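Local coordinates for cell wall surface anchor family protein (Streptococcus agalactiae serogroup V, PDB 3PG2) that is probably a pilin subunit that builds covalently linked, calcium-binding surface fibres anchored to the peptidoglycan of this Gram-positive bacterium, at residues A[184-189]-A[248-253]; A[203-208]-A[267-272]; A[226-231]-A[238-243]. All coordinates share one frame; numbering follows the deposited sequence.

Interaction 1: A[184-189]-A[248-253]; sequences KRFVKK and FEIKGL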
loop_
_atom_site.group_PDB
_atom_site.type_symbol
_atom_site.label_atom_id
_atom_site.label_comp_id
_atom_site.label_asym_id
_atom_site.label_seq_id
_atom_site.Cartn_x
_atom_site.Cartn_y
_atom_site.Cartn_z
ATOM N N LYS A 184 14.677 -6.221 -6.292
ATOM C CA LYS A 184 16.087 -6.183 -6.643
ATOM C C LYS A 184 16.528 -7.514 -7.267
ATOM O O LYS A 184 16.005 -8.575 -6.917
ATOM C CB LYS A 184 16.953 -5.870 -5.405
ATOM C CG LYS A 184 18.434 -5.629 -5.717
ATOM C CD LYS A 184 18.681 -4.326 -6.469
ATOM C CE LYS A 184 20.165 -4.211 -6.879
ATOM N NZ LYS A 184 20.483 -2.951 -7.646
ATOM N N ARG A 185 17.493 -7.438 -8.183
ATOM C CA ARG A 185 18.025 -8.624 -8.843
ATOM C C ARG A 185 19.506 -8.771 -8.514
ATOM O O ARG A 185 20.210 -7.760 -8.321
ATOM C CB ARG A 185 17.828 -8.522 -10.361
ATOM C CG ARG A 185 16.463 -7.956 -10.780
ATOM C CD ARG A 185 16.280 -7.875 -12.309
ATOM N NE ARG A 185 16.548 -9.157 -12.944
ATOM C CZ ARG A 185 17.364 -9.351 -13.980
ATOM N NH1 ARG A 185 17.988 -8.337 -14.577
ATOM N NH2 ARG A 185 17.528 -10.581 -14.445
ATOM N N PHE A 186 19.975 -10.021 -8.463
ATOM C CA PHE A 186 21.360 -10.314 -8.056
ATOM C C PHE A 186 22.016 -11.362 -8.948
ATOM O O PHE A 186 21.326 -12.195 -9.545
ATOM C CB PHE A 186 21.385 -10.852 -6.612
ATOM C CG PHE A 186 20.740 -9.942 -5.602
ATOM C CD1 PHE A 186 21.472 -8.929 -5.010
ATOM C CD2 PHE A 186 19.399 -10.123 -5.227
ATOM C CE1 PHE A 186 20.894 -8.082 -4.063
ATOM C CE2 PHE A 186 18.819 -9.291 -4.295
ATOM C CZ PHE A 186 19.564 -8.268 -3.708
ATOM N N VAL A 187 23.347 -11.323 -9.019
ATOM C CA VAL A 187 24.123 -12.446 -9.587
ATOM C C VAL A 187 25.357 -12.713 -8.710
ATOM O O VAL A 187 26.127 -11.809 -8.431
ATOM C CB VAL A 187 24.468 -12.249 -11.113
ATOM C CG1 VAL A 187 25.207 -10.947 -11.374
ATOM C CG2 VAL A 187 25.260 -13.465 -11.678
ATOM N N LYS A 188 25.498 -13.958 -8.260
ATOM C CA LYS A 188 26.624 -14.404 -7.428
ATOM C C LYS A 188 27.774 -14.890 -8.313
ATOM O O LYS A 188 27.589 -15.755 -9.167
ATOM C CB LYS A 188 26.165 -15.545 -6.505
ATOM C CG LYS A 188 27.141 -15.959 -5.392
ATOM C CD LYS A 188 27.495 -14.793 -4.451
ATOM C CE LYS A 188 28.386 -15.259 -3.297
ATOM N NZ LYS A 188 29.769 -15.444 -3.778
ATOM N N LYS A 189 28.955 -14.329 -8.087
ATOM C CA LYS A 189 30.139 -14.630 -8.883
ATOM C C LYS A 189 31.345 -14.838 -7.961
ATOM O O LYS A 189 31.239 -14.678 -6.730
ATOM C CB LYS A 189 30.425 -13.511 -9.917
ATOM C CG LYS A 189 29.347 -13.323 -10.963
ATOM C CD LYS A 189 29.737 -12.314 -12.029
ATOM C CE LYS A 189 28.620 -12.163 -13.070
ATOM N NZ LYS A 189 29.041 -11.259 -14.182
ATOM N N PHE A 248 19.647 -14.594 -8.579
ATOM C CA PHE A 248 18.463 -14.644 -7.724
ATOM C C PHE A 248 17.872 -13.245 -7.603
ATOM O O PHE A 248 18.453 -12.285 -8.113
ATOM C CB PHE A 248 18.741 -15.274 -6.345
ATOM C CG PHE A 248 19.759 -14.537 -5.509
ATOM C CD1 PHE A 248 19.358 -13.790 -4.399
ATOM C CD2 PHE A 248 21.114 -14.627 -5.800
ATOM C CE1 PHE A 248 20.282 -13.137 -3.605
ATOM C CE2 PHE A 248 22.058 -13.963 -5.008
ATOM C CZ PHE A 248 21.640 -13.213 -3.916
ATOM N N GLU A 249 16.692 -13.140 -6.991
ATOM C CA GLU A 249 16.036 -11.844 -6.808
ATOM C C GLU A 249 15.147 -11.838 -5.585
ATOM O O GLU A 249 14.846 -12.894 -5.008
ATOM C CB GLU A 249 15.195 -11.410 -8.041
ATOM C CG GLU A 249 15.214 -12.347 -9.247
ATOM C CD GLU A 249 14.350 -11.864 -10.420
ATOM O OE1 GLU A 249 14.921 -11.496 -11.487
ATOM O OE2 GLU A 249 13.116 -11.887 -10.273
ATOM N N ILE A 250 14.729 -10.634 -5.203
ATOM C CA ILE A 250 13.689 -10.446 -4.197
ATOM C C ILE A 250 12.634 -9.487 -4.754
ATOM O O ILE A 250 12.975 -8.438 -5.310
ATOM C CB ILE A 250 14.270 -9.973 -2.811
ATOM C CG1 ILE A 250 13.150 -9.886 -1.760
ATOM C CG2 ILE A 250 15.039 -8.639 -2.921
ATOM C CD1 ILE A 250 12.434 -11.219 -1.500
ATOM N N LYS A 251 11.364 -9.858 -4.637
ATOM C CA LYS A 251 10.292 -9.012 -5.191
ATOM C C LYS A 251 9.342 -8.564 -4.084
ATOM O O LYS A 251 8.914 -9.381 -3.268
ATOM C CB LYS A 251 9.516 -9.767 -6.282
ATOM C CG LYS A 251 10.353 -10.199 -7.481
ATOM C CD LYS A 251 9.491 -10.829 -8.556
ATOM C CE LYS A 251 8.699 -9.774 -9.334
ATOM N NZ LYS A 251 7.917 -10.376 -10.464
ATOM N N GLY A 252 9.045 -7.262 -4.052
ATOM C CA GLY A 252 8.007 -6.726 -3.180
ATOM C C GLY A 252 8.473 -6.098 -1.866
ATOM O O GLY A 252 7.799 -6.228 -0.865
ATOM N N LEU A 253 9.609 -5.404 -1.873
ATOM C CA LEU A 253 10.110 -4.747 -0.663
ATOM C C LEU A 253 9.806 -3.254 -0.731
ATOM O O LEU A 253 9.915 -2.655 -1.807
ATOM C CB LEU A 253 11.633 -4.968 -0.513
ATOM C CG LEU A 253 12.090 -6.418 -0.315
ATOM C CD1 LEU A 253 13.637 -6.484 -0.168
ATOM C CD2 LEU A 253 11.426 -7.086 0.900
HETATM O O HOH W 1 17.421 -12.586 -12.545
#

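Interaction 2: A[203-208]-A[267-272]; sequences DLLASD and TYKLKE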
loop_
_atom_site.group_PDB
_atom_site.type_symbol
_atom_site.label_atom_id
_atom_site.label_comp_id
_atom_site.label_asym_id
_atom_site.label_seq_id
_atom_site.Cartn_x
_atom_site.Cartn_y
_atom_site.Cartn_z
ATOM N N ASP A 203 20.385 -14.868 4.292
ATOM C CA ASP A 203 19.267 -14.332 5.081
ATOM C C ASP A 203 18.949 -12.901 4.616
ATOM O O ASP A 203 19.841 -12.060 4.581
ATOM C CB ASP A 203 19.656 -14.291 6.562
ATOM C CG ASP A 203 19.712 -15.672 7.204
ATOM O OD1 ASP A 203 19.320 -16.679 6.574
ATOM O OD2 ASP A 203 20.140 -15.738 8.375
ATOM N N LEU A 204 17.697 -12.612 4.266
ATOM C CA LEU A 204 17.317 -11.227 3.950
ATOM C C LEU A 204 16.988 -10.449 5.226
ATOM O O LEU A 204 16.129 -10.868 6.023
ATOM C CB LEU A 204 16.144 -11.162 2.950
ATOM C CG LEU A 204 15.514 -9.775 2.729
ATOM C CD1 LEU A 204 16.460 -8.795 1.979
ATOM C CD2 LEU A 204 14.129 -9.876 2.046
ATOM N N LEU A 205 17.655 -9.309 5.400
ATOM C CA LEU A 205 17.509 -8.502 6.607
ATOM C C LEU A 205 17.196 -7.045 6.277
ATOM O O LEU A 205 17.609 -6.545 5.236
ATOM C CB LEU A 205 18.797 -8.537 7.440
ATOM C CG LEU A 205 19.452 -9.896 7.757
ATOM C CD1 LEU A 205 20.759 -9.694 8.495
ATOM C CD2 LEU A 205 18.506 -10.814 8.548
ATOM N N ALA A 206 16.506 -6.367 7.198
ATOM C CA ALA A 206 16.362 -4.918 7.134
ATOM C C ALA A 206 17.717 -4.299 7.405
ATOM O O ALA A 206 18.660 -4.988 7.818
ATOM C CB ALA A 206 15.340 -4.424 8.174
ATOM N N SER A 207 17.821 -2.994 7.198
ATOM C CA SER A 207 19.099 -2.328 7.404
ATOM C C SER A 207 19.586 -2.468 8.850
ATOM O O SER A 207 20.799 -2.544 9.096
ATOM C CB SER A 207 19.037 -0.855 7.005
ATOM O OG SER A 207 20.333 -0.298 7.156
ATOM N N ASP A 208 18.654 -2.509 9.800
ATOM C CA ASP A 208 19.054 -2.683 11.209
ATOM C C ASP A 208 19.329 -4.142 11.589
ATOM O O ASP A 208 19.601 -4.436 12.741
ATOM C CB ASP A 208 18.058 -2.040 12.172
ATOM C CG ASP A 208 16.723 -2.776 12.240
ATOM O OD1 ASP A 208 16.560 -3.860 11.632
ATOM O OD2 ASP A 208 15.825 -2.254 12.927
ATOM N N THR A 267 17.759 0.843 1.976
ATOM C CA THR A 267 18.826 -0.148 2.085
ATOM C C THR A 267 18.319 -1.402 2.773
ATOM O O THR A 267 17.664 -1.338 3.808
ATOM C CB THR A 267 20.028 0.440 2.856
ATOM O OG1 THR A 267 20.515 1.577 2.150
ATOM C CG2 THR A 267 21.156 -0.580 3.019
ATOM N N TYR A 268 18.635 -2.545 2.181
ATOM C CA TYR A 268 18.445 -3.827 2.858
ATOM C C TYR A 268 19.793 -4.530 2.891
ATOM O O TYR A 268 20.756 -4.011 2.348
ATOM C CB TYR A 268 17.447 -4.671 2.101
ATOM C CG TYR A 268 16.044 -4.092 2.146
ATOM C CD1 TYR A 268 15.130 -4.516 3.106
ATOM C CD2 TYR A 268 15.652 -3.100 1.246
ATOM C CE1 TYR A 268 13.813 -3.979 3.154
ATOM C CE2 TYR A 268 14.345 -2.574 1.276
ATOM C CZ TYR A 268 13.445 -3.006 2.231
ATOM O OH TYR A 268 12.163 -2.458 2.245
ATOM N N LYS A 269 19.859 -5.715 3.506
ATOM C CA LYS A 269 21.111 -6.465 3.480
ATOM C C LYS A 269 20.917 -7.973 3.448
ATOM O O LYS A 269 19.853 -8.490 3.813
ATOM C CB LYS A 269 22.069 -6.022 4.594
ATOM C CG LYS A 269 21.471 -5.884 5.953
ATOM C CD LYS A 269 22.473 -5.265 6.920
ATOM C CE LYS A 269 22.003 -5.488 8.353
ATOM N NZ LYS A 269 22.696 -4.619 9.390
ATOM N N LEU A 270 21.963 -8.662 2.993
ATOM C CA LEU A 270 21.964 -10.112 2.887
ATOM C C LEU A 270 23.088 -10.654 3.764
ATOM O O LEU A 270 24.228 -10.225 3.639
ATOM C CB LEU A 270 22.199 -10.544 1.426
ATOM C CG LEU A 270 21.166 -10.052 0.411
ATOM C CD1 LEU A 270 21.600 -10.394 -0.988
ATOM C CD2 LEU A 270 19.828 -10.689 0.707
ATOM N N LYS A 271 22.760 -11.572 4.667
ATOM C CA LYS A 271 23.800 -12.321 5.380
ATOM C C LYS A 271 24.034 -13.637 4.648
ATOM O O LYS A 271 23.157 -14.484 4.619
ATOM C CB LYS A 271 23.354 -12.609 6.804
ATOM C CG LYS A 271 24.415 -13.288 7.646
ATOM C CD LYS A 271 23.775 -13.992 8.830
ATOM C CE LYS A 271 24.823 -14.809 9.600
ATOM N NZ LYS A 271 24.266 -15.417 10.852
ATOM N N GLU A 272 25.225 -13.808 4.078
ATOM C CA GLU A 272 25.596 -15.052 3.409
ATOM C C GLU A 272 25.846 -16.139 4.450
ATOM O O GLU A 272 26.849 -16.100 5.183
ATOM C CB GLU A 272 26.835 -14.854 2.528
ATOM C CG GLU A 272 27.062 -15.985 1.508
ATOM C CD GLU A 272 28.143 -15.666 0.451
ATOM O OE1 GLU A 272 28.604 -16.613 -0.215
ATOM O OE2 GLU A 272 28.539 -14.484 0.290
HETATM O O HOH W 2 15.858 -1.560 5.719
#

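Interaction 3: A[226-231]-A[238-243]; sequences NYIAGE and IKLKSH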
loop_
_atom_site.group_PDB
_atom_site.type_symbol
_atom_site.label_atom_id
_atom_site.label_comp_id
_atom_site.label_asym_id
_atom_site.label_seq_id
_atom_site.Cartn_x
_atom_site.Cartn_y
_atom_site.Cartn_z
ATOM N N ASN A 226 13.756 -21.515 -7.518
ATOM C CA ASN A 226 15.226 -21.581 -7.658
ATOM C C ASN A 226 15.976 -20.557 -6.819
ATOM O O ASN A 226 17.147 -20.763 -6.475
ATOM C CB ASN A 226 15.639 -21.426 -9.122
ATOM C CG ASN A 226 15.143 -22.571 -9.989
ATOM O OD1 ASN A 226 14.973 -23.678 -9.505
ATOM N ND2 ASN A 226 14.901 -22.301 -11.268
ATOM N N TYR A 227 15.291 -19.463 -6.486
ATOM C CA TYR A 227 15.898 -18.345 -5.763
ATOM C C TYR A 227 15.681 -18.411 -4.250
ATOM O O TYR A 227 16.150 -17.547 -3.514
ATOM C CB TYR A 227 15.343 -17.015 -6.289
ATOM C CG TYR A 227 15.522 -16.765 -7.778
ATOM C CD1 TYR A 227 16.546 -17.379 -8.508
ATOM C CD2 TYR A 227 14.675 -15.876 -8.455
ATOM C CE1 TYR A 227 16.700 -17.127 -9.884
ATOM C CE2 TYR A 227 14.824 -15.624 -9.815
ATOM C CZ TYR A 227 15.840 -16.244 -10.524
ATOM O OH TYR A 227 15.986 -15.974 -11.879
ATOM N N ILE A 228 14.942 -19.422 -3.801
ATOM C CA ILE A 228 14.557 -19.538 -2.397
ATOM C C ILE A 228 15.306 -20.712 -1.787
ATOM O O ILE A 228 15.295 -21.814 -2.347
ATOM C CB ILE A 228 13.011 -19.764 -2.239
ATOM C CG1 ILE A 228 12.196 -18.707 -3.000
ATOM C CG2 ILE A 228 12.575 -19.825 -0.748
ATOM C CD1 ILE A 228 12.462 -17.280 -2.604
ATOM N N ALA A 229 15.945 -20.482 -0.643
ATOM C CA ALA A 229 16.655 -21.552 0.062
ATOM C C ALA A 229 15.675 -22.325 0.941
ATOM O O ALA A 229 15.261 -21.842 1.987
ATOM C CB ALA A 229 17.793 -20.970 0.891
ATOM N N GLY A 230 15.289 -23.518 0.496
ATOM C CA GLY A 230 14.292 -24.330 1.205
ATOM C C GLY A 230 12.874 -23.841 0.979
ATOM O O GLY A 230 12.593 -23.174 -0.023
ATOM N N GLU A 231 11.985 -24.166 1.919
ATOM C CA GLU A 231 10.562 -23.838 1.799
ATOM C C GLU A 231 10.257 -22.454 2.347
ATOM O O GLU A 231 10.784 -22.063 3.387
ATOM C CB GLU A 231 9.690 -24.865 2.537
ATOM C CG GLU A 231 9.709 -26.271 1.955
ATOM C CD GLU A 231 9.410 -26.338 0.450
ATOM O OE1 GLU A 231 8.545 -25.582 -0.049
ATOM O OE2 GLU A 231 10.035 -27.175 -0.237
ATOM N N ILE A 238 13.080 -14.858 5.692
ATOM C CA ILE A 238 13.326 -15.026 4.261
ATOM C C ILE A 238 14.779 -15.431 4.049
ATOM O O ILE A 238 15.700 -14.749 4.519
ATOM C CB ILE A 238 12.978 -13.740 3.455
ATOM C CG1 ILE A 238 11.461 -13.436 3.563
ATOM C CG2 ILE A 238 13.472 -13.863 1.977
ATOM C CD1 ILE A 238 10.958 -12.214 2.687
ATOM N N LYS A 239 14.952 -16.557 3.355
ATOM C CA LYS A 239 16.251 -17.100 2.991
ATOM C C LYS A 239 16.260 -17.347 1.488
ATOM O O LYS A 239 15.431 -18.092 0.969
ATOM C CB LYS A 239 16.547 -18.390 3.770
ATOM C CG LYS A 239 16.456 -18.204 5.305
ATOM C CD LYS A 239 16.650 -19.500 6.077
ATOM C CE LYS A 239 16.823 -19.226 7.555
ATOM N NZ LYS A 239 18.239 -18.842 7.848
ATOM N N LEU A 240 17.204 -16.697 0.808
ATOM C CA LEU A 240 17.366 -16.771 -0.641
ATOM C C LEU A 240 18.552 -17.645 -1.031
ATOM O O LEU A 240 19.440 -17.900 -0.212
ATOM C CB LEU A 240 17.565 -15.355 -1.209
ATOM C CG LEU A 240 16.416 -14.394 -0.856
ATOM C CD1 LEU A 240 16.737 -12.948 -1.266
ATOM C CD2 LEU A 240 15.101 -14.875 -1.483
ATOM N N LYS A 241 18.568 -18.082 -2.282
ATOM C CA LYS A 241 19.639 -18.948 -2.785
ATOM C C LYS A 241 20.009 -18.535 -4.197
ATOM O O LYS A 241 19.137 -18.139 -4.987
ATOM C CB LYS A 241 19.146 -20.394 -2.779
ATOM C CG LYS A 241 20.175 -21.478 -3.041
ATOM C CD LYS A 241 19.447 -22.829 -3.267
ATOM C CE LYS A 241 18.952 -22.966 -4.707
ATOM N NZ LYS A 241 17.697 -23.768 -4.863
ATOM N N SER A 242 21.293 -18.622 -4.530
ATOM C CA SER A 242 21.692 -18.372 -5.910
ATOM C C SER A 242 21.445 -19.628 -6.738
ATOM O O SER A 242 21.773 -20.754 -6.323
ATOM C CB SER A 242 23.138 -17.873 -6.042
ATOM O OG SER A 242 24.084 -18.812 -5.548
ATOM N N HIS A 243 20.856 -19.416 -7.905
ATOM C CA HIS A 243 20.530 -20.501 -8.829
ATOM C C HIS A 243 21.814 -20.971 -9.536
ATOM O O HIS A 243 22.885 -20.395 -9.337
ATOM C CB HIS A 243 19.467 -19.988 -9.818
ATOM C CG HIS A 243 19.007 -21.001 -10.821
ATOM N ND1 HIS A 243 18.686 -22.300 -10.483
ATOM C CD2 HIS A 243 18.791 -20.893 -12.152
ATOM C CE1 HIS A 243 18.289 -22.947 -11.562
ATOM N NE2 HIS A 243 18.348 -22.116 -12.590
#

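Interaction 1: A[184-189]-A[248-253]
Phe186 and Phe248 are a cross-strand pair on two antiparallel strands of the prealbumin-like domain, and their side chains turn into the space between its two sheets. The rings are near parallel, 18° apart, but offset, so that little of one ring lies over the other; their centroids are 4.8 Å apart. The methylene of Phe186, rather than its ring, lies over the face of Phe248: CB stands 3.6 Å from that ring's centroid, a CH-pi contact. Phe248 can take this place because its CG sits between backbone N and carbonyl carbon (chi1 61°). Beyond it, CG2 of Ile250 meets the edge of the Phe186 ring at CE2, 4.1 Å away. The backbones pair Lys184 with Ile250 and Phe186 with Phe248 through two hydrogen bonds each, the shortest from Phe186 N to Phe248 O at 2.8 Å. On the other side of the sheet Arg185 and Glu249 run side by side. Their salt bridge is nearly straight (170°), with NE of Arg185 3.2 Å from OE1 of Glu249, which meets it in the guanidinium plane; a water spans Arg185 NH2 and the same OE1. Arg185 NH1 also donates to Ala309 O, and Glu249 OE2 is held by Tyr295 OH. Further out, Leu270 and Ile314 pack on both phenylalanines, and Lys188 NZ is joined covalently to Asn316 CG, an intramolecular isopeptide bond of the kind known in pilins.

Interaction 2: A[203-208]-A[267-272]
With CG wedged between its own backbone N and carbonyl carbon (chi1 47°) and the rest of the chain extended, Lys269 runs along the 203-208 backbone toward Ser207. There its NZ donates to the carbonyl O of Ser207 at 2.8 Å, approaching from above the carbonyl plane. On the way CE of Lys269 passes 3.4 Å from Ala206 O. Leu204, its CG swung opposite the backbone N (chi1 170°), carries CD1 across to CD2 of Leu270 at 4.1 Å; this pair lies on the face of the sheet turned toward the core, where both leucines also pack on Phe288. The two antiparallel strands, neighbours in the four-stranded sheet of the prealbumin-like domain, are zipped by paired hydrogen bonds at Asp203-Lys271 and Leu205-Lys269. Leu270 CA adds a CA-H...O contact to Asp203 O. At the other end the ladder gives way to water: one molecule accepts from Ser207 N and donates to Thr267 O, 2.6 Å away. Tyr268 turns its ring edge to Leu205 O and sends its hydroxyl to Ala254 O. On the same face as Lys269, Asp203 and Lys271 lie alongside each other, but OD2 and NZ stay 4.8 Å apart, and Asp203 OD1 makes its salt bridge with Lys239 instead. The chemistry therefore differs by face: Leu204 and Leu270 pack on the inner side, while the outer side, which also carries Leu205, holds the charged groups. There an ammonium ties residue 269 to the main chain at Ser207, and the Asp203-Lys271 attraction is likely only a longer-range one.

Interaction 3: A[226-231]-A[238-243]
Asn226 and His243 lie side by side with amide and imidazole planes only 4° apart, a stack just beyond the end of edge strand 239-241 in the prealbumin-like domain. The amide is slid toward the margin of the ring: ND2 stands 3.4 Å above the imidazole plane and 3.5 Å from His243 CE1, while Asn226 CB covers the same ring as a CH-pi partner, 3.9 Å from its centroid. With CG anti to its backbone N (chi1 -179°), His243 carries its imidazole out alongside the Asn226 amide. Tyr227 is turned quite differently. Its ring edge, not its face, receives the histidine methylene, and CB of His243 lies 4.0 Å from CE1 of Tyr227; the ring packs further on Phe248 and Glu249 of the neighbouring strand 247-253. Ile228 and Leu240 point away from each other's backbone toward the interior, yet their side chains converge obliquely, CD1 of Ile228 reaching CD2 of Leu240 at 3.7 Å; Trp214 lies against Ile228 and Phe248 against Leu240. Ala229 faces the strand, its methyl set among CB of Lys239, CB of Lys241 and the carbonyls between them. Two backbone hydrogen bonds flank the single bridge of Ile228 with Leu240, so that the loop, entering from a 3-10 turn, is laid against the strand without becoming a full partner in the sheet. In both backbone bonds, Ala229 N to Lys239 O and Lys241 N to Tyr227 O, the donor sits above the acceptor's carbonyl plane, most strongly where Lys241 N meets Tyr227 O at 2.8 Å, 62° out of that plane.

From the N terminus, strand 178-189 comes first and pairs with strand 247-253, so interaction 1 closes a loop with 58 residues between its segments. Strand 201-206 starts inside that loop and finds its partner beyond it, in strand 266-274: interaction 2 therefore crosses interaction 1. Interaction 3 is a local closure, with six residues between its segments, and lies within both larger loops. Interactions 1 and 2 belong to different sheets, which face each other where Phe186 meets Leu270 and Ile250 meets Leu204. Strand 239-241 borders 201-206, joining interaction 3 to interaction 2, while Tyr227 and Lys241 touch Phe248 of interaction 1.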